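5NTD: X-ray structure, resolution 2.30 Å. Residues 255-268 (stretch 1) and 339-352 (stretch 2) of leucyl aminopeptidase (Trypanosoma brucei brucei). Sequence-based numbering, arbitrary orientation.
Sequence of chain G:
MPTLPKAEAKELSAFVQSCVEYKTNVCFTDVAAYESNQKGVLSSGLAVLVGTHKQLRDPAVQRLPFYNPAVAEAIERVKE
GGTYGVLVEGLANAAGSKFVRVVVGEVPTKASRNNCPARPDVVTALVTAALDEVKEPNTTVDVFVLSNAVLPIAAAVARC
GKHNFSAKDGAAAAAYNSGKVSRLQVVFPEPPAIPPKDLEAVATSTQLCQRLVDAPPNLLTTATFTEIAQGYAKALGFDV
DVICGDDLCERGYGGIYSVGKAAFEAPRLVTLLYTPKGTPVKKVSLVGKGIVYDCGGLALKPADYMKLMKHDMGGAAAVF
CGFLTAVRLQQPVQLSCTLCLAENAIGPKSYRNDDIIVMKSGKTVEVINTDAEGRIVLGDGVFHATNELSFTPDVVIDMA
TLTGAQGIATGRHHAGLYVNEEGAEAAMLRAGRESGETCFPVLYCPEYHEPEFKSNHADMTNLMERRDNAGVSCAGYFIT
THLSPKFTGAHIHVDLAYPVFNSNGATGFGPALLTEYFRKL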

# COMPACT_ATOMS: atom_id res chain seq x y z
N GLY G 255 15.78 28.94 0.49
CA GLY G 255 14.87 27.97 1.11
C GLY G 255 13.41 28.26 0.88
O GLY G 255 12.70 27.53 0.21
N ILE G 256 12.98 29.40 1.36
CA ILE G 256 11.60 29.84 1.14
C ILE G 256 11.30 30.06 -0.35
O ILE G 256 10.20 29.79 -0.81
N TYR G 257 12.25 30.59 -1.08
CA TYR G 257 12.05 30.79 -2.54
C TYR G 257 11.77 29.45 -3.22
O TYR G 257 10.80 29.31 -3.95
N SER G 258 12.63 28.48 -2.96
CA SER G 258 12.54 27.17 -3.64
C SER G 258 11.25 26.43 -3.28
O SER G 258 10.60 25.86 -4.15
N VAL G 259 10.86 26.50 -2.02
CA VAL G 259 9.62 25.86 -1.55
C VAL G 259 8.41 26.47 -2.20
O VAL G 259 7.49 25.77 -2.67
N GLY G 260 8.42 27.79 -2.27
CA GLY G 260 7.21 28.54 -2.74
C GLY G 260 7.06 28.83 -4.23
O GLY G 260 5.99 29.25 -4.67
N LYS G 261 8.11 28.61 -4.99
CA LYS G 261 8.18 29.16 -6.39
C LYS G 261 7.28 28.49 -7.41
O LYS G 261 6.94 29.06 -8.44
N ALA G 262 6.85 27.28 -7.09
CA ALA G 262 5.94 26.54 -7.99
C ALA G 262 4.50 27.08 -7.97
O ALA G 262 3.74 26.85 -8.91
N ALA G 263 4.16 27.78 -6.90
CA ALA G 263 2.77 28.18 -6.63
C ALA G 263 2.30 29.32 -7.53
O ALA G 263 3.09 30.07 -8.09
N PHE G 264 0.99 29.43 -7.63
CA PHE G 264 0.34 30.50 -8.38
C PHE G 264 0.63 31.88 -7.74
O PHE G 264 1.01 32.81 -8.42
N GLU G 265 0.49 31.97 -6.42
CA GLU G 265 0.85 33.19 -5.64
C GLU G 265 2.27 33.07 -5.11
O GLU G 265 2.70 32.01 -4.60
N ALA G 266 3.02 34.14 -5.23
CA ALA G 266 4.46 34.12 -4.88
C ALA G 266 4.70 33.97 -3.38
O ALA G 266 3.88 34.40 -2.58
N PRO G 267 5.84 33.40 -3.00
CA PRO G 267 6.14 33.32 -1.59
C PRO G 267 6.56 34.68 -1.08
O PRO G 267 7.03 35.51 -1.86
N ARG G 268 6.40 34.88 0.21
CA ARG G 268 6.81 36.12 0.88
C ARG G 268 7.41 35.84 2.22
O ARG G 268 6.89 35.04 2.97
N LEU G 339 6.86 36.07 9.19
CA LEU G 339 5.93 35.11 8.59
C LEU G 339 6.57 34.52 7.34
O LEU G 339 6.92 35.23 6.40
N CYS G 340 6.74 33.20 7.36
CA CYS G 340 7.35 32.49 6.25
C CYS G 340 6.22 31.97 5.38
O CYS G 340 5.73 30.85 5.57
N LEU G 341 5.82 32.80 4.44
CA LEU G 341 4.62 32.54 3.63
C LEU G 341 4.95 31.92 2.27
O LEU G 341 5.73 32.45 1.48
N ALA G 342 4.35 30.76 2.05
CA ALA G 342 4.51 30.04 0.77
C ALA G 342 3.39 29.03 0.64
O ALA G 342 2.85 28.56 1.63
N GLU G 343 3.03 28.73 -0.58
CA GLU G 343 2.25 27.52 -0.87
C GLU G 343 3.23 26.48 -1.41
O GLU G 343 4.02 26.78 -2.31
N ASN G 344 3.17 25.28 -0.83
CA ASN G 344 3.96 24.12 -1.31
C ASN G 344 3.16 23.43 -2.38
O ASN G 344 2.29 22.62 -2.14
N ALA G 345 3.43 23.85 -3.60
CA ALA G 345 2.60 23.51 -4.76
C ALA G 345 3.31 22.49 -5.63
O ALA G 345 4.50 22.23 -5.50
N ILE G 346 2.55 21.98 -6.57
CA ILE G 346 3.09 20.98 -7.51
C ILE G 346 2.88 21.51 -8.93
O ILE G 346 1.81 21.98 -9.30
N GLY G 347 3.94 21.43 -9.68
CA GLY G 347 3.95 21.92 -11.07
C GLY G 347 5.32 21.96 -11.65
O GLY G 347 6.28 21.46 -11.05
N PRO G 348 5.45 22.52 -12.85
CA PRO G 348 6.73 22.51 -13.58
C PRO G 348 7.86 23.23 -12.86
O PRO G 348 9.00 22.90 -13.06
N LYS G 349 7.52 24.22 -12.05
CA LYS G 349 8.54 24.96 -11.28
C LYS G 349 8.81 24.39 -9.89
O LYS G 349 9.61 24.96 -9.14
N SER G 350 8.22 23.24 -9.59
CA SER G 350 8.44 22.59 -8.28
C SER G 350 9.91 22.37 -7.98
O SER G 350 10.65 21.85 -8.81
N TYR G 351 10.32 22.75 -6.79
CA TYR G 351 11.60 22.28 -6.30
C TYR G 351 11.53 20.74 -6.18
O TYR G 351 10.48 20.17 -5.94
N ARG G 352 12.66 20.10 -6.39
CA ARG G 352 12.67 18.66 -6.62
C ARG G 352 13.30 17.86 -5.50
O ARG G 352 14.06 18.38 -4.69

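Three residues each cover more surface than any other: Val259 on the helix, Ala262 in the type I turn from Gly260 to Ala263, and Tyr351 beyond the strand of stretch 2. Tyr351 points toward stretch 1 with chi1 in the p well, which lays its ring against the helix. The CA of Val259 sits over one face of that ring, 4.1 Å from its centroid, a CH-pi contact, while Val259 CG2 lies 3.7 Å from Tyr351 CZ. Beta-branched and in the t rotamer, Val259 can serve two neighbours, for its other methyl, CG1, approaches Ala342 CB at 4.4 Å. The tyrosine hydroxyl is hydrogen-bonded elsewhere in the structure, and the ring carbons pack against Val259.

Ala262 also points toward stretch 2, and its short side chain suits a close approach of backbones: Ala262 CB is 4.2 Å from Ala345 CB and 3.5 Å from Ser350 N. Next to it, Ala263 CB meets Ala345 CB at 3.8 Å. Lys349 (chi1 m) covers the turn with its aliphatic chain, bringing Lys349 CE to 3.3 Å from Lys261 O. Gly260 leaves room for Ala342, whose CB lies 3.8 Å from Gly260 CA. Earlier on the helix, Ile256, extended in t,t, reaches Cys340, with Ile256 CD1 4.1 Å from Cys340 CB.

Direct polar pairing comes from backbone: Arg268 N donates to Leu341 O (2.8 Å), and Leu341 N to Arg268 O (2.9 Å), an antiparallel pair. Elsewhere water joins the stretches. Water 2 lies 2.6 Å from Val259 O and 2.7 Å from Glu343 O, within reach of both carbonyls, and accepts from Ala345 N (3.0 Å). Glu343, extended in t,t, is a long acid whose OE1 receives hydrogen bonds from water 5 (2.9 Å) and water 6 (2.6 Å); these waters accept from Phe264 N (2.8 Å) and Glu265 N (3.1 Å), respectively.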

# COMPACT_ATOMS: atom_id res chain seq x y z
CB ILE G 256 11.20 31.08 2.01
CG1 ILE G 256 9.73 31.40 1.80
CG2 ILE G 256 12.07 32.29 1.72
CD1 ILE G 256 9.16 32.32 2.85
CB TYR G 257 13.26 31.50 -3.22
CG TYR G 257 13.10 31.50 -4.71
CD1 TYR G 257 12.13 32.28 -5.32
CD2 TYR G 257 13.88 30.69 -5.51
CE1 TYR G 257 11.95 32.26 -6.69
CE2 TYR G 257 13.72 30.66 -6.90
CZ TYR G 257 12.74 31.43 -7.47
OH TYR G 257 12.55 31.42 -8.83
CB SER G 258 13.71 26.28 -3.29
OG SER G 258 14.91 26.81 -3.79
CB VAL G 259 9.48 25.95 -0.03
CG1 VAL G 259 8.07 25.58 0.41
CG2 VAL G 259 10.49 25.04 0.62
CB LYS G 261 9.60 29.15 -6.91
CG LYS G 261 10.15 27.75 -7.06
CD LYS G 261 11.58 27.76 -7.56
CE LYS G 261 12.13 26.38 -7.38
NZ LYS G 261 13.15 26.12 -8.41
CB ALA G 262 5.92 25.06 -7.65
CB ALA G 263 2.57 28.57 -5.17
CB PHE G 264 -1.15 30.26 -8.45
CG PHE G 264 -1.90 31.29 -9.24
CD1 PHE G 264 -1.86 31.28 -10.63
CD2 PHE G 264 -2.67 32.26 -8.59
CE1 PHE G 264 -2.59 32.22 -11.35
CE2 PHE G 264 -3.40 33.21 -9.31
CZ PHE G 264 -3.35 33.18 -10.69
CB GLU G 265 -0.12 33.43 -4.50
CG GLU G 265 -1.58 33.53 -4.92
CD GLU G 265 -1.96 34.91 -5.45
OE1 GLU G 265 -1.01 35.60 -5.83
OE2 GLU G 265 -3.15 35.32 -5.52
CB ALA G 266 5.13 35.38 -5.39
CB PRO G 267 7.33 32.38 -1.53
CG PRO G 267 7.98 32.52 -2.85
CD PRO G 267 6.88 32.76 -3.82
CB ARG G 268 5.59 37.05 1.05
CG ARG G 268 5.16 37.72 -0.25
CD ARG G 268 3.66 37.71 -0.36
NE ARG G 268 3.13 38.60 -1.39
CZ ARG G 268 2.63 38.22 -2.55
NH1 ARG G 268 2.57 36.95 -2.91
NH2 ARG G 268 2.10 39.13 -3.34
CB LEU G 339 4.62 35.76 8.22
CG LEU G 339 3.95 36.59 9.31
CD1 LEU G 339 2.70 37.22 8.72
CD2 LEU G 339 3.60 35.75 10.53
CB CYS G 340 8.23 31.35 6.75
SG CYS G 340 9.50 31.85 7.92
CB LEU G 341 3.82 33.79 3.37
CG LEU G 341 3.39 34.55 4.61
CD1 LEU G 341 2.67 35.85 4.21
CD2 LEU G 341 2.47 33.72 5.49
CB ALA G 342 5.85 29.33 0.70
CB GLU G 343 1.13 27.73 -1.87
CG GLU G 343 0.40 26.42 -2.17
CD GLU G 343 -0.89 26.58 -2.93
OE1 GLU G 343 -1.09 27.61 -3.63
OE2 GLU G 343 -1.69 25.62 -2.93
CB ASN G 344 4.30 23.17 -0.20
CG ASN G 344 5.40 22.19 -0.58
OD1 ASN G 344 6.15 22.41 -1.52
ND2 ASN G 344 5.53 21.11 0.19
CB ALA G 345 2.28 24.77 -5.58
CB ILE G 346 2.50 19.54 -7.31
CG1 ILE G 346 3.27 18.55 -8.20
CG2 ILE G 346 1.03 19.50 -7.58
CD1 ILE G 346 3.05 17.11 -7.85
CB PRO G 348 6.40 23.27 -14.89
CG PRO G 348 4.94 23.36 -14.99
CD PRO G 348 4.36 23.11 -13.64
CB LYS G 349 8.20 26.42 -11.20
CG LYS G 349 8.21 27.07 -12.58
CD LYS G 349 8.49 28.55 -12.58
CE LYS G 349 7.63 29.32 -11.63
NZ LYS G 349 8.20 30.68 -11.40
CB SER G 350 7.72 21.26 -8.19
OG SER G 350 6.35 21.43 -7.86
CB TYR G 351 12.06 23.00 -5.01
CG TYR G 351 11.56 22.55 -3.66
CD1 TYR G 351 10.20 22.40 -3.39
CD2 TYR G 351 12.45 22.33 -2.62
CE1 TYR G 351 9.76 21.99 -2.13
CE2 TYR G 351 12.02 21.93 -1.37
CZ TYR G 351 10.67 21.77 -1.13
OH TYR G 351 10.29 21.37 0.12
CB ARG G 352 13.45 18.32 -7.88
CG ARG G 352 12.97 19.05 -9.11
CD ARG G 352 13.91 18.70 -10.24
NE ARG G 352 13.61 19.48 -11.44
CZ ARG G 352 14.07 20.70 -11.69
NH1 ARG G 352 13.75 21.28 -12.83
NH2 ARG G 352 14.89 21.32 -10.84
O HOH W 1 8.61 24.52 -5.28
O HOH W 2 5.48 25.91 -4.39
O HOH W 3 4.28 30.38 -2.63
O HOH W 4 4.96 25.36 -11.20
O HOH W 5 -0.33 27.28 -6.39
O HOH W 6 -0.95 30.09 -4.39